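PDB 5HEA: putative glycosyltransferase (GalT1) from Streptococcus parasanguinis FW213, which probably transfers a sugar from an activated nucleotide donor to an acceptor, the chain here being the C-terminal half of the protein with a GT-A-type domain. Local coordinates for residues K21-L24 against D25-R29; K143-T146 against I147-M151; N273-I276 against E277-Q280; N284-D287 against L288-Y292. One frame throughout, in Å; residues are numbered along the deposited sequence.

Interaction 1 (K21-L24 against D25-R29)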
loop_
_atom_site.group_PDB
_atom_site.type_symbol
_atom_site.label_atom_id
_atom_site.label_comp_id
_atom_site.label_asym_id
_atom_site.label_seq_id
_atom_site.Cartn_x
_atom_site.Cartn_y
_atom_site.Cartn_z
ATOM N N LYS A 21 15.657 -9.302 32.822
ATOM C CA LYS A 21 15.859 -10.064 34.059
ATOM C C LYS A 21 16.219 -9.139 35.230
ATOM O O LYS A 21 15.726 -9.305 36.344
ATOM C CB LYS A 21 16.944 -11.155 33.890
ATOM C CG LYS A 21 16.601 -12.277 32.896
ATOM C CD LYS A 21 17.541 -13.494 33.031
ATOM C CE LYS A 21 18.766 -13.409 32.116
ATOM N NZ LYS A 21 19.763 -14.516 32.371
ATOM N N ARG A 22 17.084 -8.164 34.973
ATOM C CA ARG A 22 17.427 -7.180 35.990
ATOM C C ARG A 22 16.175 -6.425 36.465
ATOM O O ARG A 22 15.964 -6.255 37.670
ATOM C CB ARG A 22 18.482 -6.205 35.464
ATOM C CG ARG A 22 18.974 -5.215 36.507
ATOM C CD ARG A 22 19.962 -4.248 35.892
ATOM N NE ARG A 22 19.353 -3.481 34.806
ATOM C CZ ARG A 22 20.038 -2.744 33.943
ATOM N NH1 ARG A 22 21.363 -2.674 34.025
ATOM N NH2 ARG A 22 19.407 -2.072 32.999
ATOM N N CYS A 23 15.334 -6.012 35.523
ATOM C CA CYS A 23 14.091 -5.325 35.878
ATOM C C CYS A 23 13.215 -6.202 36.770
ATOM O O CYS A 23 12.845 -5.810 37.879
ATOM C CB CYS A 23 13.321 -4.916 34.620
ATOM S SG CYS A 23 11.704 -4.155 34.979
ATOM N N LEU A 24 12.908 -7.404 36.291
ATOM C CA LEU A 24 12.013 -8.303 37.004
ATOM C C LEU A 24 12.561 -8.753 38.373
ATOM O O LEU A 24 11.798 -8.869 39.330
ATOM C CB LEU A 24 11.648 -9.503 36.125
ATOM C CG LEU A 24 10.857 -9.152 34.847
ATOM C CD1 LEU A 24 10.496 -10.398 34.055
ATOM C CD2 LEU A 24 9.608 -8.350 35.172
ATOM N N ASP A 25 13.865 -9.020 38.461
ATOM C CA ASP A 25 14.487 -9.368 39.745
ATOM C C ASP A 25 14.268 -8.236 40.760
ATOM O O ASP A 25 13.916 -8.485 41.916
ATOM C CB ASP A 25 16.001 -9.658 39.599
ATOM C CG ASP A 25 16.305 -10.977 38.856
ATOM O OD1 ASP A 25 15.426 -11.867 38.764
ATOM O OD2 ASP A 25 17.453 -11.122 38.367
ATOM N N SER A 26 14.460 -6.991 40.326
ATOM C CA SER A 26 14.291 -5.849 41.237
ATOM C C SER A 26 12.837 -5.668 41.706
ATOM O O SER A 26 12.600 -5.218 42.827
ATOM C CB SER A 26 14.846 -4.555 40.628
ATOM O OG SER A 26 13.953 -4.009 39.677
ATOM N N LEU A 27 11.871 -6.050 40.874
ATOM C CA LEU A 27 10.456 -5.959 41.251
ATOM C C LEU A 27 9.993 -7.057 42.209
ATOM O O LEU A 27 9.257 -6.796 43.162
ATOM C CB LEU A 27 9.550 -5.975 40.008
ATOM C CG LEU A 27 9.666 -4.791 39.049
ATOM C CD1 LEU A 27 8.763 -4.992 37.815
ATOM C CD2 LEU A 27 9.293 -3.524 39.770
ATOM N N LEU A 28 10.394 -8.292 41.940
ATOM C CA LEU A 28 10.041 -9.397 42.824
ATOM C C LEU A 28 10.640 -9.247 44.230
ATOM O O LEU A 28 10.113 -9.806 45.189
ATOM C CB LEU A 28 10.447 -10.728 42.198
ATOM C CG LEU A 28 9.675 -11.084 40.926
ATOM C CD1 LEU A 28 10.112 -12.446 40.383
ATOM C CD2 LEU A 28 8.173 -11.060 41.194
ATOM N N ARG A 29 11.724 -8.481 44.349
ATOM C CA ARG A 29 12.320 -8.177 45.652
ATOM C C ARG A 29 11.657 -7.014 46.396
ATOM O O ARG A 29 12.233 -6.500 47.356
ATOM C CB ARG A 29 13.808 -7.851 45.502
ATOM C CG ARG A 29 14.687 -9.043 45.152
ATOM C CD ARG A 29 16.156 -8.657 45.217
ATOM N NE ARG A 29 16.444 -7.434 44.466
ATOM C CZ ARG A 29 17.106 -7.399 43.309
ATOM N NH1 ARG A 29 17.564 -8.523 42.767
ATOM N NH2 ARG A 29 17.322 -6.239 42.699
HETATM O O HOH W 1 17.839 -6.403 39.664
#
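Asp25, Ser26, Leu27 and Leu28 return their backbone N-H groups to the carbonyls of Lys21, Arg22, Cys23 and Leu24, four i to i+4 bonds that define the last turns of the helix 20-28. Cys23 O is gripped twice, by Leu27 N at 3.2 Å and by the hydroxyl of Ser26, whose OG donates to it at 2.8 Å. That second bond follows from the Ser26 torsion (chi1 78°), which sets OG between its own N and carbonyl carbon, within bonding distance of Cys23 O; OG also bonds Val97 N, which ties the helix to the strand 96-97. This helix is the crossover of the beta-alpha-beta unit 7-13, 20-28, 35-41 in the nucleotide-binding half expected of a GT-A fold. On its sheet side Cys23 SG touches Leu27 CD1 at 4.2 Å, and Leu24 CD2 lies 4.4 Å from the same methyl; Leu24 and Leu27 continue onto Leu39 and Ile37 of the strand 35-41. Asp25 keeps its carboxylate beside the Lys21 carbonyl without bonding to it, and OD1 is taken instead by Tyr55 OH of the helix 48-58. Across the helix end, the guanidinium of Arg29 lays one face over Asp25 O, 3.6 Å from the plane, while its NH2 gives a hydrogen to a water, 3.1 Å away, that itself donates to Arg22 O at 2.7 Å.

Interaction 2 (K143-T146 against I147-M151)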
loop_
_atom_site.group_PDB
_atom_site.type_symbol
_atom_site.label_atom_id
_atom_site.label_comp_id
_atom_site.label_asym_id
_atom_site.label_seq_id
_atom_site.Cartn_x
_atom_site.Cartn_y
_atom_site.Cartn_z
ATOM N N LYS A 143 6.647 16.493 50.105
ATOM C CA LYS A 143 5.718 17.624 50.167
ATOM C C LYS A 143 4.392 17.246 49.523
ATOM O O LYS A 143 4.366 16.483 48.549
ATOM C CB LYS A 143 6.306 18.838 49.438
ATOM C CG LYS A 143 5.597 20.150 49.745
ATOM C CD LYS A 143 6.241 21.307 48.999
ATOM C CE LYS A 143 5.583 22.638 49.358
ATOM N NZ LYS A 143 4.136 22.692 48.981
ATOM N N ASN A 144 3.301 17.765 50.080
ATOM C CA ASN A 144 1.982 17.650 49.476
ATOM C C ASN A 144 1.736 18.870 48.610
ATOM O O ASN A 144 2.053 19.979 49.017
ATOM C CB ASN A 144 0.896 17.567 50.556
ATOM C CG ASN A 144 0.902 16.245 51.286
ATOM O OD1 ASN A 144 1.408 15.250 50.773
ATOM N ND2 ASN A 144 0.343 16.225 52.491
ATOM N N TYR A 145 1.188 18.666 47.414
ATOM C CA TYR A 145 0.918 19.776 46.500
ATOM C C TYR A 145 -0.542 19.822 46.083
ATOM O O TYR A 145 -1.173 18.782 45.886
ATOM C CB TYR A 145 1.747 19.654 45.216
ATOM C CG TYR A 145 3.239 19.759 45.400
ATOM C CD1 TYR A 145 3.888 20.986 45.288
ATOM C CD2 TYR A 145 4.008 18.631 45.664
ATOM C CE1 TYR A 145 5.258 21.084 45.447
ATOM C CE2 TYR A 145 5.378 18.723 45.824
ATOM C CZ TYR A 145 5.997 19.950 45.713
ATOM O OH TYR A 145 7.361 20.043 45.879
ATOM N N THR A 146 -1.064 21.035 45.914
ATOM C CA THR A 146 -2.304 21.208 45.181
ATOM C C THR A 146 -1.948 21.018 43.717
ATOM O O THR A 146 -0.771 21.076 43.343
ATOM C CB THR A 146 -2.877 22.629 45.332
ATOM O OG1 THR A 146 -1.985 23.555 44.696
ATOM C CG2 THR A 146 -3.047 23.010 46.807
ATOM N N ILE A 147 -2.951 20.824 42.871
ATOM C CA ILE A 147 -2.662 20.633 41.452
ATOM C C ILE A 147 -2.035 21.898 40.859
ATOM O O ILE A 147 -1.092 21.814 40.086
ATOM C CB ILE A 147 -3.902 20.207 40.650
ATOM C CG1 ILE A 147 -4.572 19.013 41.329
ATOM C CG2 ILE A 147 -3.521 19.882 39.203
ATOM C CD1 ILE A 147 -3.598 17.906 41.751
ATOM N N ALA A 148 -2.539 23.064 41.257
ATOM C CA ALA A 148 -1.980 24.341 40.794
ATOM C C ALA A 148 -0.498 24.505 41.143
ATOM O O ALA A 148 0.312 24.896 40.294
ATOM C CB ALA A 148 -2.796 25.507 41.335
ATOM N N GLU A 149 -0.143 24.189 42.388
ATOM C CA GLU A 149 1.259 24.169 42.819
ATOM C C GLU A 149 2.062 23.130 42.055
ATOM O O GLU A 149 3.218 23.360 41.670
ATOM C CB GLU A 149 1.359 23.847 44.314
ATOM C CG GLU A 149 0.798 24.915 45.225
ATOM C CD GLU A 149 0.805 24.490 46.690
ATOM O OE1 GLU A 149 0.738 23.272 46.964
ATOM O OE2 GLU A 149 0.875 25.377 47.568
ATOM N N TRP A 150 1.456 21.965 41.866
ATOM C CA TRP A 150 2.116 20.888 41.146
ATOM C C TRP A 150 2.448 21.301 39.699
ATOM O O TRP A 150 3.570 21.088 39.226
ATOM C CB TRP A 150 1.247 19.629 41.159
ATOM C CG TRP A 150 1.912 18.488 40.502
ATOM C CD1 TRP A 150 1.607 17.951 39.281
ATOM C CD2 TRP A 150 3.035 17.754 40.995
ATOM N NE1 TRP A 150 2.457 16.911 39.000
ATOM C CE2 TRP A 150 3.346 16.769 40.031
ATOM C CE3 TRP A 150 3.798 17.819 42.165
ATOM C CZ2 TRP A 150 4.389 15.856 40.202
ATOM C CZ3 TRP A 150 4.835 16.918 42.330
ATOM C CH2 TRP A 150 5.121 15.949 41.353
ATOM N N MET A 151 1.480 21.919 39.024
ATOM C CA MET A 151 1.635 22.316 37.621
ATOM C C MET A 151 2.517 23.551 37.427
ATOM O O MET A 151 2.383 24.253 36.424
ATOM C CB MET A 151 0.266 22.603 36.995
ATOM C CG MET A 151 -0.706 21.423 36.968
ATOM S SD MET A 151 -0.143 20.022 35.976
ATOM C CE MET A 151 -1.576 18.978 36.070
HETATM O O HOH W 2 2.053 23.855 50.372
#
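Thr146 is the N-cap residue right before the helix 147-150, and the turn of the chain there brings the CA atoms of Tyr145 and Trp150 to 5.6 Å; Trp150 N bonds Thr146 O at 2.8 Å to close the first turn. The side chains of Thr146 and Glu149 exchange bonds with each other's backbone. Thr146 OG1 accepts a nearly straight bond from Glu149 N at 3.0 Å, a position reached because chi1 (66°) places OG1 between the backbone N and the carbonyl carbon, facing the helix start. In return Glu149 OE1 receives Thr146 N at 3.1 Å, on the anti side of the carboxylate and 33° out of its plane. Lys143 NZ approaches that same oxygen as a long salt bridge of 4.0 Å; a water accepts from NZ and donates weakly to Glu149 OE2. Tyr145 and Trp150 meet edge-to-face with an offset: the CE3 edge of the indole comes over one tyrosine face, CE3 to Tyr145 CD2 3.6 Å, with the planes 65° apart. Glu149 CB lies at the rim of the tyrosine ring, near its plane. Trp150 also meets Tyr199 edge-to-face and packs on Ile205 of the strand 204-217, to which the strand 142-146 is paired antiparallel. The reciprocal Thr146 and Glu149 bonds are those of a capping box, here fixing the N-terminus of a short helix at a strand-to-helix junction.

Interaction 3 (N273-I276 against E277-Q280)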
loop_
_atom_site.group_PDB
_atom_site.type_symbol
_atom_site.label_atom_id
_atom_site.label_comp_id
_atom_site.label_asym_id
_atom_site.label_seq_id
_atom_site.Cartn_x
_atom_site.Cartn_y
_atom_site.Cartn_z
ATOM N N ASN A 273 15.862 17.056 9.359
ATOM C CA ASN A 273 15.301 15.741 9.040
ATOM C C ASN A 273 14.515 15.712 7.750
ATOM O O ASN A 273 13.898 14.698 7.442
ATOM C CB ASN A 273 14.359 15.260 10.150
ATOM C CG ASN A 273 15.042 15.144 11.492
ATOM O OD1 ASN A 273 16.244 14.881 11.574
ATOM N ND2 ASN A 273 14.275 15.345 12.561
ATOM N N GLY A 274 14.485 16.824 7.020
ATOM C CA GLY A 274 13.700 16.898 5.789
ATOM C C GLY A 274 12.193 16.920 5.999
ATOM O O GLY A 274 11.408 16.648 5.075
ATOM N N GLN A 275 11.779 17.243 7.220
ATOM C CA GLN A 275 10.358 17.372 7.541
ATOM C C GLN A 275 9.881 18.801 7.254
ATOM O O GLN A 275 9.689 19.606 8.159
ATOM C CB GLN A 275 10.089 16.968 9.000
ATOM C CG GLN A 275 10.252 15.476 9.233
ATOM C CD GLN A 275 10.105 15.071 10.688
ATOM O OE1 GLN A 275 11.086 14.770 11.352
ATOM N NE2 GLN A 275 8.873 15.050 11.183
ATOM N N ILE A 276 9.691 19.099 5.979
ATOM C CA ILE A 276 9.608 20.484 5.538
ATOM C C ILE A 276 8.327 21.213 5.954
ATOM O O ILE A 276 8.391 22.365 6.373
ATOM C CB ILE A 276 9.888 20.607 4.023
ATOM C CG1 ILE A 276 11.253 20.001 3.709
ATOM C CG2 ILE A 276 9.837 22.066 3.580
ATOM C CD1 ILE A 276 12.417 20.647 4.479
ATOM N N GLU A 277 7.169 20.564 5.871
ATOM C CA GLU A 277 5.953 21.245 6.310
ATOM C C GLU A 277 5.989 21.535 7.820
ATOM O O GLU A 277 5.579 22.607 8.276
ATOM C CB GLU A 277 4.688 20.468 5.955
ATOM C CG GLU A 277 3.444 21.202 6.426
ATOM C CD GLU A 277 2.161 20.575 5.935
ATOM O OE1 GLU A 277 1.993 19.347 6.090
ATOM O OE2 GLU A 277 1.320 21.313 5.388
ATOM N N LEU A 278 6.500 20.581 8.589
ATOM C CA LEU A 278 6.664 20.788 10.023
ATOM C C LEU A 278 7.617 21.948 10.294
ATOM O O LEU A 278 7.340 22.802 11.142
ATOM C CB LEU A 278 7.161 19.504 10.682
ATOM C CG LEU A 278 7.315 19.551 12.193
ATOM C CD1 LEU A 278 5.958 19.843 12.836
ATOM C CD2 LEU A 278 7.877 18.222 12.659
ATOM N N TYR A 279 8.734 21.996 9.565
ATOM C CA TYR A 279 9.685 23.093 9.730
ATOM C C TYR A 279 9.022 24.445 9.485
ATOM O O TYR A 279 9.187 25.385 10.266
ATOM C CB TYR A 279 10.919 22.895 8.826
ATOM C CG TYR A 279 11.429 24.162 8.155
ATOM C CD1 TYR A 279 12.329 25.004 8.797
ATOM C CD2 TYR A 279 11.015 24.502 6.875
ATOM C CE1 TYR A 279 12.795 26.164 8.178
ATOM C CE2 TYR A 279 11.471 25.658 6.254
ATOM C CZ TYR A 279 12.359 26.476 6.909
ATOM O OH TYR A 279 12.806 27.618 6.279
ATOM N N GLN A 280 8.248 24.526 8.412
ATOM C CA GLN A 280 7.556 25.756 8.053
ATOM C C GLN A 280 6.614 26.197 9.179
ATOM O O GLN A 280 6.597 27.373 9.558
ATOM C CB GLN A 280 6.788 25.552 6.738
ATOM C CG GLN A 280 5.893 26.716 6.318
ATOM C CD GLN A 280 4.392 26.488 6.598
ATOM O OE1 GLN A 280 3.820 25.431 6.298
ATOM N NE2 GLN A 280 3.748 27.505 7.165
#
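Tyr279 projects outward from the first turn of the helix 276-291, its CD2 edge lying against the carbonyl oxygen of Ile276. Following it outward, CB rests 3.6 Å from both Ile276 O and Gln275 O, over the two carbonyls that open the helix. CG is farther from Ile276 O, and CD2 then comes to 3.4 Å of that oxygen, which lies at the ring edge near the ring plane; CD2 also meets Ile276 CG2 at 4.3 Å. The chi1 of 139°, away from the usual staggered values, swings the ring into this place. The side chain also packs on Ala270 and Leu271 of the helix 253-272, and its ring meets His66 of a third subunit, the ring planes about 80° apart. The backbone beneath is held by Tyr279 N to Gln275 O, 2.9 Å, and Gln280 N to Ile276 O, 3.0 Å. Gln275, the N-cap residue, runs its extended side chain alongside Leu278 in the same direction, amide NE2 to CD2 3.6 Å, while OE1 accepts a weak bond from Asn273 ND2. Before it, Gly274 has positive phi (71°) and closes the preceding helix in a Schellman motif, and Gln275 is the centre of an inverse gamma turn, so that one helix ends and the next begins within three residues. Glu277 OE2 and Gln280 NE2 bond to Leu185 N and Gly180 O of the second subunit. Backbone bonds thus set the helix start, while its outward side chains, Tyr279 as well as Glu277 and Gln280, meet two neighbouring subunits, consistent with a role in assembly.

Interaction 4 (N284-D287 against L288-Y292); sequences NKLD and LIENY
Leu288 begins the segment with its N-H on Asn284 O, 2.9 Å away, and its CG 3.4 Å from the same oxygen, the leucine side chain crossing that of Asn284; beyond, it packs on Lys201 of the second subunit. Ile289 N bonds Lys285 O, and CG1 of Ile289 lies 3.3 Å from that carbonyl oxygen before the side chain reaches Lys260 and Leu263 of the helix 253-272. Lys285 NZ pairs with Glu239 of the same chain and with Glu240 of the second subunit, two salt bridges to one ammonium. Glu290 bonds through its N to Leu286 O, and its carboxylate slants over Leu286, with OE2 3.7 Å from CD1. These i to i+4 pairs make up the final turns of the helix 276-291, which packs beside the helix 253-272 as the last helix of the chain. Asn291 is bound twice to Asp287: N to the backbone O, and ND2 to OD1 at 2.9 Å and 176°. The latter bond lies in the amide plane of Asn291 and meets OD1 nearly along its C-O direction, although carboxylate and amide are turned 67° apart. CG of Asp287 stands opposite its backbone N (chi1 -176°), which directs the carboxylate outward from the helix, with OD1 within reach of Asn291 ND2. Tyr292, first beyond the helix, sets its ring edge against Asp287 O, CD1 at 3.4 Å; a water donating to Asp287 OD2 accepts from Tyr292 OH at 3.1 Å.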
loop_
_atom_site.group_PDB
_atom_site.type_symbol
_atom_site.label_atom_id
_atom_site.label_comp_id
_atom_site.label_asym_id
_atom_site.label_seq_id
_atom_site.Cartn_x
_atom_site.Cartn_y
_atom_site.Cartn_z
ATOM N N ASN A 284 7.259 29.470 11.612
ATOM C CA ASN A 284 6.272 30.544 11.556
ATOM C C ASN A 284 5.745 30.870 12.946
ATOM O O ASN A 284 5.639 32.038 13.312
ATOM C CB ASN A 284 5.128 30.184 10.610
ATOM C CG ASN A 284 3.939 31.130 10.733
ATOM O OD1 ASN A 284 4.063 32.344 10.564
ATOM N ND2 ASN A 284 2.776 30.568 11.010
ATOM N N LYS A 285 5.417 29.825 13.706
ATOM C CA LYS A 285 4.951 29.978 15.072
ATOM C C LYS A 285 5.994 30.696 15.928
ATOM O O LYS A 285 5.665 31.615 16.681
ATOM C CB LYS A 285 4.547 28.613 15.672
ATOM C CG LYS A 285 3.210 28.107 15.132
ATOM C CD LYS A 285 2.688 26.873 15.882
ATOM C CE LYS A 285 2.771 25.619 15.021
ATOM N NZ LYS A 285 2.055 24.440 15.615
ATOM N N LEU A 286 7.258 30.304 15.792
ATOM C CA LEU A 286 8.326 30.950 16.554
ATOM C C LEU A 286 8.516 32.405 16.109
ATOM O O LEU A 286 8.752 33.289 16.929
ATOM C CB LEU A 286 9.627 30.153 16.420
ATOM C CG LEU A 286 10.808 30.530 17.316
ATOM C CD1 LEU A 286 10.482 30.338 18.800
ATOM C CD2 LEU A 286 12.035 29.716 16.909
ATOM N N ASP A 287 8.401 32.643 14.804
ATOM C CA ASP A 287 8.449 33.985 14.236
ATOM C C ASP A 287 7.347 34.895 14.808
ATOM O O ASP A 287 7.591 36.053 15.109
ATOM C CB ASP A 287 8.315 33.900 12.708
ATOM C CG ASP A 287 8.452 35.253 12.019
ATOM O OD1 ASP A 287 9.169 36.134 12.541
ATOM O OD2 ASP A 287 7.848 35.428 10.938
ATOM N N LEU A 288 6.138 34.367 14.954
ATOM C CA LEU A 288 5.018 35.158 15.466
ATOM C C LEU A 288 5.237 35.506 16.935
ATOM O O LEU A 288 5.020 36.639 17.364
ATOM C CB LEU A 288 3.696 34.400 15.312
ATOM C CG LEU A 288 3.157 34.253 13.890
ATOM C CD1 LEU A 288 1.896 33.390 13.867
ATOM C CD2 LEU A 288 2.881 35.626 13.291
ATOM N N ILE A 289 5.659 34.516 17.702
ATOM C CA ILE A 289 5.820 34.685 19.137
ATOM C C ILE A 289 6.922 35.703 19.464
ATOM O O ILE A 289 6.741 36.591 20.306
ATOM C CB ILE A 289 6.109 33.335 19.804
ATOM C CG1 ILE A 289 4.857 32.466 19.775
ATOM C CG2 ILE A 289 6.580 33.530 21.235
ATOM C CD1 ILE A 289 5.103 31.040 20.203
ATOM N N GLU A 290 8.047 35.591 18.767
ATOM C CA GLU A 290 9.210 36.432 19.040
ATOM C C GLU A 290 9.155 37.802 18.375
ATOM O O GLU A 290 9.676 38.773 18.907
ATOM C CB GLU A 290 10.499 35.711 18.626
ATOM C CG GLU A 290 10.839 34.514 19.498
ATOM C CD GLU A 290 12.188 33.897 19.153
ATOM O OE1 GLU A 290 12.733 34.217 18.071
ATOM O OE2 GLU A 290 12.707 33.097 19.969
ATOM N N ASN A 291 8.531 37.889 17.209
ATOM C CA ASN A 291 8.604 39.127 16.449
ATOM C C ASN A 291 7.288 39.874 16.302
ATOM O O ASN A 291 7.273 41.023 15.865
ATOM C CB ASN A 291 9.257 38.871 15.090
ATOM C CG ASN A 291 10.669 38.327 15.232
ATOM O OD1 ASN A 291 11.439 38.814 16.055
ATOM N ND2 ASN A 291 11.001 37.296 14.456
ATOM N N TYR A 292 6.187 39.229 16.675
ATOM C CA TYR A 292 4.884 39.883 16.604
ATOM C C TYR A 292 4.064 39.731 17.879
ATOM O O TYR A 292 2.878 39.429 17.802
ATOM C CB TYR A 292 4.081 39.343 15.413
ATOM C CG TYR A 292 4.782 39.488 14.081
ATOM C CD1 TYR A 292 5.722 38.551 13.664
ATOM C CD2 TYR A 292 4.506 40.560 13.239
ATOM C CE1 TYR A 292 6.374 38.680 12.448
ATOM C CE2 TYR A 292 5.147 40.696 12.013
ATOM C CZ TYR A 292 6.085 39.755 11.630
ATOM O OH TYR A 292 6.727 39.868 10.416
HETATM O O HOH W 3 7.519 37.319 8.771
#

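Along the chain the four contacts follow in series, and each is local. Interactions 1 and 2 both fall within the glycosyltransferase family 2 range, on the helix 20-28 and at the junction of the strand 142-146 with the helix 147-150, about 32 Å apart between centres. Interactions 3 and 4 share the helix 276-291, at its start and its end, with centres about 17 Å apart. From interaction 1 their centres are about 42 Å and 49 Å away, across the chain's centre. Interactions 2, 3 and 4 touch the second subunit, interaction 2 through Ala148 on Lys294, and interaction 3 also meets a third, consistent with the C-terminal helices contributing to the six-chain assembly; interaction 1 meets no other chain of it.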